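Local structure of GH5 (Bacteroidetes bacterium AC2a, 4YHE) at residues A26-C31 with T35-K40; W257-K262 with R310-R315. The protein probably hydrolyses the beta-glucosidic bonds of cellulose, as an endoglucanase of glycoside hydrolase family 5. All blocks are in the same frame, centred on the assembly; numbering follows the deposited sequence.

Overall arrangement
From the N terminus the chain lays down barrel strand 16-20 and then enters a long loop with a small hairpin of strands 27-28 and 31-32. Contact 1 closes this loop on itself, with three residues between its segments, before helix 44-53. The chain then runs round most of the eight-stranded parallel barrel. Contact 2 joins the loop between helices 246-249 and 270-285 to helix 304-323. It closes a longer excursion of 47 residues, which includes helix 270-285 and strand 291-296. The contacts neither nest nor cross; contact 1 is complete before contact 2 begins. Their centres lie about 34 Å apart and their nearest atoms about 14 Å, without touching.

Contact 1: residues A26-C31 with T35-K40; sequences AHYDGC and TGWGNK
Ala26 and Gly36 bring the two backbones together, with their CA atoms 5.6 Å apart. A type I' turn from Tyr28 to Cys31 reverses the first segment, and Tyr28 and Cys31 exchange two backbone hydrogen bonds. A type I turn from Thr35 to Gly38 bends the second. Its Gly36 backbone passes close to the Tyr28 ring, where CE2 of Tyr28 is 3.6 Å from the Gly36 O, which lies at the ring's edge.

Trp37 makes the largest contribution. Its CG stands beside the backbone N and anti to the carbonyl carbon (chi1 -69°), and the indole extends along the Ala26-His27 backbone. Ala26 covers one face. Its CA sits 3.6 Å from the centroid of the six-membered ring, in a CH-pi contact, and its CB is 3.5 Å from Trp37 CD2. The His27 N lies over the same face. The His27 ring lies alongside the indole; CD2 of His27 is 3.7 Å from Trp37 CZ2. The two rings meet obliquely, their planes at 50°. ND1 of His27 is hydrogen-bonded to Ser114 OG, which helps fix the imidazole's rotation. The same ring also meets His104 and His118.

A serine in place of Trp37 would probably leave Ala26 without its aromatic cover and the His27 ring without its neighbour alongside.

This is a beta-hairpin folded against the following turn, within the loop between the first barrel strand, 16-20, and helix 44-53 of the TIM barrel. Such loops, at the C-terminal ends of the strands, border the catalytic face in family 5 enzymes.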
loop_
_atom_site.group_PDB
_atom_site.type_symbol
_atom_site.label_atom_id
_atom_site.label_comp_id
_atom_site.label_asym_id
_atom_site.label_seq_id
_atom_site.Cartn_x
_atom_site.Cartn_y
_atom_site.Cartn_z
ATOM N N ALA A 26 11.654 6.794 4.156
ATOM C CA ALA A 26 12.501 7.795 3.521
ATOM C C ALA A 26 13.966 7.396 3.735
ATOM O O ALA A 26 14.332 6.896 4.803
ATOM C CB ALA A 26 12.259 9.150 4.143
ATOM N N HIS A 27 14.791 7.621 2.730
ATOM C CA HIS A 27 16.178 7.225 2.814
ATOM C C HIS A 27 17.026 8.025 1.846
ATOM O O HIS A 27 16.538 8.593 0.883
ATOM C CB HIS A 27 16.316 5.767 2.449
ATOM C CG HIS A 27 15.874 5.476 1.049
ATOM N ND1 HIS A 27 16.761 5.392 -0.001
ATOM C CD2 HIS A 27 14.641 5.296 0.517
ATOM C CE1 HIS A 27 16.096 5.165 -1.121
ATOM N NE2 HIS A 27 14.807 5.103 -0.835
ATOM N N TYR A 28 18.317 8.048 2.132
ATOM C CA TYR A 28 19.295 8.526 1.166
ATOM C C TYR A 28 20.659 8.029 1.602
ATOM O O TYR A 28 20.889 7.731 2.787
ATOM C CB TYR A 28 19.254 10.044 0.996
ATOM C CG TYR A 28 19.379 10.850 2.271
ATOM C CD1 TYR A 28 20.630 11.143 2.832
ATOM C CD2 TYR A 28 18.250 11.320 2.922
ATOM C CE1 TYR A 28 20.751 11.887 3.998
ATOM C CE2 TYR A 28 18.353 12.058 4.077
ATOM C CZ TYR A 28 19.591 12.342 4.618
ATOM O OH TYR A 28 19.636 13.081 5.763
ATOM N N ASP A 29 21.535 7.859 0.610
ATOM C CA ASP A 29 22.911 7.374 0.850
ATOM C C ASP A 29 22.925 6.042 1.602
ATOM O O ASP A 29 23.861 5.745 2.328
ATOM C CB ASP A 29 23.736 8.439 1.599
ATOM C CG ASP A 29 23.784 9.773 0.857
ATOM O OD1 ASP A 29 23.712 9.791 -0.393
ATOM O OD2 ASP A 29 23.869 10.818 1.522
ATOM N N GLY A 30 21.885 5.234 1.405
ATOM C CA GLY A 30 21.841 3.887 1.960
ATOM C C GLY A 30 21.295 3.722 3.363
ATOM O O GLY A 30 21.419 2.646 3.963
ATOM N N CYS A 31 20.678 4.758 3.914
ATOM C CA CYS A 31 20.119 4.641 5.244
ATOM C C CYS A 31 18.794 5.375 5.311
ATOM O O CYS A 31 18.650 6.480 4.782
ATOM C CB CYS A 31 21.086 5.220 6.289
ATOM S SG CYS A 31 20.589 4.928 8.005
ATOM N N THR A 35 12.812 11.561 9.340
ATOM C CA THR A 35 12.707 12.933 8.823
ATOM C C THR A 35 13.475 13.209 7.524
ATOM O O THR A 35 13.562 14.365 7.088
ATOM C CB THR A 35 13.161 13.977 9.876
ATOM O OG1 THR A 35 14.559 13.815 10.170
ATOM C CG2 THR A 35 12.348 13.859 11.152
ATOM N N GLY A 36 14.006 12.165 6.904
ATOM C CA GLY A 36 14.920 12.292 5.786
ATOM C C GLY A 36 14.366 12.981 4.552
ATOM O O GLY A 36 15.127 13.584 3.773
ATOM N N TRP A 37 13.052 12.845 4.324
ATOM C CA TRP A 37 12.394 13.511 3.211
ATOM C C TRP A 37 11.511 14.644 3.637
ATOM O O TRP A 37 10.645 15.037 2.899
ATOM C CB TRP A 37 11.649 12.496 2.326
ATOM C CG TRP A 37 12.595 11.586 1.556
ATOM C CD1 TRP A 37 13.950 11.773 1.355
ATOM C CD2 TRP A 37 12.260 10.361 0.892
ATOM N NE1 TRP A 37 14.467 10.726 0.626
ATOM C CE2 TRP A 37 13.455 9.855 0.312
ATOM C CE3 TRP A 37 11.067 9.635 0.731
ATOM C CZ2 TRP A 37 13.493 8.664 -0.418
ATOM C CZ3 TRP A 37 11.102 8.447 0.020
ATOM C CH2 TRP A 37 12.321 7.974 -0.564
ATOM N N GLY A 38 11.764 15.221 4.813
ATOM C CA GLY A 38 11.161 16.500 5.134
ATOM C C GLY A 38 9.889 16.456 5.949
ATOM O O GLY A 38 9.358 17.506 6.264
ATOM N N ASN A 39 9.385 15.269 6.283
ATOM C CA ASN A 39 8.301 15.194 7.273
ATOM C C ASN A 39 8.887 15.267 8.654
ATOM O O ASN A 39 9.972 14.737 8.885
ATOM C CB ASN A 39 7.475 13.906 7.118
ATOM C CG ASN A 39 6.541 13.972 5.917
ATOM O OD1 ASN A 39 5.651 14.828 5.862
ATOM N ND2 ASN A 39 6.754 13.098 4.942
ATOM N N LYS A 40 8.150 15.876 9.581
ATOM C CA LYS A 40 8.475 15.757 10.984
ATOM C C LYS A 40 8.024 14.416 11.541
ATOM O O LYS A 40 7.145 13.741 10.974
ATOM C CB LYS A 40 7.933 16.949 11.772
ATOM C CG LYS A 40 8.576 18.250 11.305
ATOM C CD LYS A 40 8.167 19.456 12.136
ATOM C CE LYS A 40 8.873 20.730 11.638
ATOM N NZ LYS A 40 8.857 20.997 10.166
#

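Contact 2: residues W257-K262 with R310-R315; sequences WGHTGK and RLYYFR
Trp257 leaves its loop toward Tyr312 and Tyr313 on helix 304-323. From CB, the side chain sets CG anti to the backbone N (chi1 -179°), which carries the indole to the helix. CG is still at the margin, 4.1 Å from Tyr313 CD1. At the ring fusion, CD2 and CE2 come nearer; CD2 is 3.6 Å from Tyr313 CD1. That tyrosine atom lies over the centre of the indole face. The planes of Trp257 and Tyr313 stand at 87°, a T-shaped pair in which Tyr313 supplies the edge and Trp257 the face. NE1 and CZ2 lie on the more distant fringe of the same tyrosine. The CE3-CZ3 margin of the six-membered ring meets Tyr312. CZ3 of Trp257 is 3.5 Å from Tyr312 CE2, and CE3 lies close to the same atom. Here the planes meet obliquely, at 49°. CH2 ends the side chain, 4.2 Å from Tyr313 CD1. Tyr248 also meets the indole.

Beyond Trp257, a type I turn from Gly258 to Gly261 brings His259 round to the hydroxyl end of Tyr312. The Tyr312 OH lies at the edge of the imidazole, 3.6 Å from His259 ND1. Both atoms are hydrogen-bonded to Glu270 OE2, so one carboxylate oxygen joins the turn and the tyrosine. The Tyr313 OH is hydrogen-bonded to the Asp244 O.

Trp257, Tyr312 and Tyr313 thus form a buried aromatic cluster. It joins the loop after the sixth strand of the TIM barrel to helix 304-323, which follows the seventh strand and precedes the eighth in the chain.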
loop_
_atom_site.group_PDB
_atom_site.type_symbol
_atom_site.label_atom_id
_atom_site.label_comp_id
_atom_site.label_asym_id
_atom_site.label_seq_id
_atom_site.Cartn_x
_atom_site.Cartn_y
_atom_site.Cartn_z
ATOM N N TRP A 257 -11.232 13.842 -14.918
ATOM C CA TRP A 257 -11.396 12.393 -14.980
ATOM C C TRP A 257 -12.854 12.036 -15.056
ATOM O O TRP A 257 -13.690 12.692 -14.422
ATOM C CB TRP A 257 -10.767 11.722 -13.744
ATOM C CG TRP A 257 -10.850 10.222 -13.717
ATOM C CD1 TRP A 257 -9.976 9.335 -14.307
ATOM C CD2 TRP A 257 -11.839 9.422 -13.065
ATOM N NE1 TRP A 257 -10.368 8.052 -14.067
ATOM C CE2 TRP A 257 -11.490 8.073 -13.280
ATOM C CE3 TRP A 257 -12.963 9.712 -12.280
ATOM C CZ2 TRP A 257 -12.235 7.021 -12.765
ATOM C CZ3 TRP A 257 -13.699 8.673 -11.796
ATOM C CH2 TRP A 257 -13.350 7.340 -12.042
ATOM N N GLY A 258 -13.146 11.023 -15.860
ATOM C CA GLY A 258 -14.477 10.484 -15.987
ATOM C C GLY A 258 -15.289 11.091 -17.116
ATOM O O GLY A 258 -14.826 11.953 -17.870
ATOM N N HIS A 259 -16.548 10.676 -17.145
ATOM C CA HIS A 259 -17.423 10.921 -18.264
ATOM C C HIS A 259 -17.809 12.390 -18.439
ATOM O O HIS A 259 -18.160 12.776 -19.539
ATOM C CB HIS A 259 -18.655 10.032 -18.150
ATOM C CG HIS A 259 -19.637 10.488 -17.115
ATOM N ND1 HIS A 259 -19.461 10.258 -15.767
ATOM C CD2 HIS A 259 -20.825 11.128 -17.239
ATOM C CE1 HIS A 259 -20.504 10.729 -15.103
ATOM N NE2 HIS A 259 -21.332 11.285 -15.970
ATOM N N THR A 260 -17.734 13.208 -17.395
ATOM C CA THR A 260 -17.964 14.651 -17.549
ATOM C C THR A 260 -16.697 15.467 -17.770
ATOM O O THR A 260 -16.749 16.668 -18.024
ATOM C CB THR A 260 -18.715 15.253 -16.336
ATOM O OG1 THR A 260 -17.941 15.084 -15.133
ATOM C CG2 THR A 260 -20.068 14.577 -16.160
ATOM N N GLY A 261 -15.536 14.834 -17.651
ATOM C CA GLY A 261 -14.275 15.536 -17.905
ATOM C C GLY A 261 -14.046 15.790 -19.381
ATOM O O GLY A 261 -14.440 14.997 -20.218
ATOM N N LYS A 262 -13.373 16.885 -19.686
ATOM C CA LYS A 262 -12.857 17.114 -21.031
ATOM C C LYS A 262 -11.330 16.943 -21.102
ATOM O O LYS A 262 -10.816 16.398 -22.073
ATOM C CB LYS A 262 -13.258 18.508 -21.516
ATOM C CG LYS A 262 -14.767 18.716 -21.606
ATOM C CD LYS A 262 -15.349 18.002 -22.809
ATOM C CE LYS A 262 -16.853 18.203 -22.900
ATOM N NZ LYS A 262 -17.200 19.655 -22.917
ATOM N N ARG A 310 -10.997 15.465 -8.632
ATOM C CA ARG A 310 -10.284 14.619 -7.684
ATOM C C ARG A 310 -11.221 14.030 -6.593
ATOM O O ARG A 310 -11.153 12.846 -6.264
ATOM C CB ARG A 310 -9.124 15.417 -7.074
ATOM C CG ARG A 310 -8.257 14.605 -6.108
ATOM C CD ARG A 310 -7.549 15.512 -5.130
ATOM N NE ARG A 310 -6.508 14.862 -4.370
ATOM C CZ ARG A 310 -5.906 15.357 -3.284
ATOM N NH1 ARG A 310 -6.269 16.503 -2.753
ATOM N NH2 ARG A 310 -4.961 14.667 -2.696
ATOM N N LEU A 311 -12.115 14.849 -6.063
ATOM C CA LEU A 311 -13.065 14.387 -5.059
ATOM C C LEU A 311 -14.040 13.385 -5.657
ATOM O O LEU A 311 -14.323 12.379 -5.028
ATOM C CB LEU A 311 -13.818 15.558 -4.406
ATOM C CG LEU A 311 -12.993 16.629 -3.719
ATOM C CD1 LEU A 311 -13.880 17.634 -2.969
ATOM C CD2 LEU A 311 -12.036 16.005 -2.719
ATOM N N TYR A 312 -14.513 13.663 -6.875
ATOM C CA TYR A 312 -15.342 12.733 -7.653
ATOM C C TYR A 312 -14.629 11.412 -7.850
ATOM O O TYR A 312 -15.180 10.370 -7.620
ATOM C CB TYR A 312 -15.738 13.333 -9.018
ATOM C CG TYR A 312 -16.414 12.351 -9.926
ATOM C CD1 TYR A 312 -17.717 11.905 -9.651
ATOM C CD2 TYR A 312 -15.778 11.852 -11.063
ATOM C CE1 TYR A 312 -18.340 10.985 -10.458
ATOM C CE2 TYR A 312 -16.416 10.951 -11.897
ATOM C CZ TYR A 312 -17.702 10.518 -11.585
ATOM O OH TYR A 312 -18.361 9.626 -12.364
ATOM N N TYR A 313 -13.370 11.463 -8.266
ATOM C CA TYR A 313 -12.581 10.242 -8.377
ATOM C C TYR A 313 -12.566 9.418 -7.090
ATOM O O TYR A 313 -12.834 8.226 -7.128
ATOM C CB TYR A 313 -11.193 10.646 -8.843
ATOM C CG TYR A 313 -10.135 9.586 -8.904
ATOM C CD1 TYR A 313 -10.005 8.757 -10.025
ATOM C CD2 TYR A 313 -9.195 9.472 -7.906
ATOM C CE1 TYR A 313 -8.965 7.840 -10.126
ATOM C CE2 TYR A 313 -8.158 8.554 -7.996
ATOM C CZ TYR A 313 -8.049 7.737 -9.098
ATOM O OH TYR A 313 -7.017 6.846 -9.181
ATOM N N PHE A 314 -12.325 10.054 -5.936
ATOM C CA PHE A 314 -12.309 9.368 -4.692
ATOM C C PHE A 314 -13.701 8.782 -4.369
ATOM O O PHE A 314 -13.816 7.643 -3.994
ATOM C CB PHE A 314 -11.850 10.303 -3.553
ATOM C CG PHE A 314 -10.369 10.727 -3.614
ATOM C CD1 PHE A 314 -9.402 9.928 -4.173
ATOM C CD2 PHE A 314 -9.983 11.928 -3.078
ATOM C CE1 PHE A 314 -8.069 10.330 -4.206
ATOM C CE2 PHE A 314 -8.666 12.329 -3.071
ATOM C CZ PHE A 314 -7.703 11.526 -3.640
ATOM N N ARG A 315 -14.755 9.575 -4.501
ATOM C CA ARG A 315 -16.063 9.037 -4.190
ATOM C C ARG A 315 -16.362 7.815 -5.024
ATOM O O ARG A 315 -16.762 6.781 -4.510
ATOM C CB ARG A 315 -17.146 10.070 -4.416
ATOM C CG ARG A 315 -17.124 11.217 -3.452
ATOM C CD ARG A 315 -18.487 11.935 -3.476
ATOM N NE ARG A 315 -18.802 12.512 -4.798
ATOM C CZ ARG A 315 -18.274 13.631 -5.287
ATOM N NH1 ARG A 315 -17.396 14.334 -4.576
ATOM N NH2 ARG A 315 -18.636 14.056 -6.494
#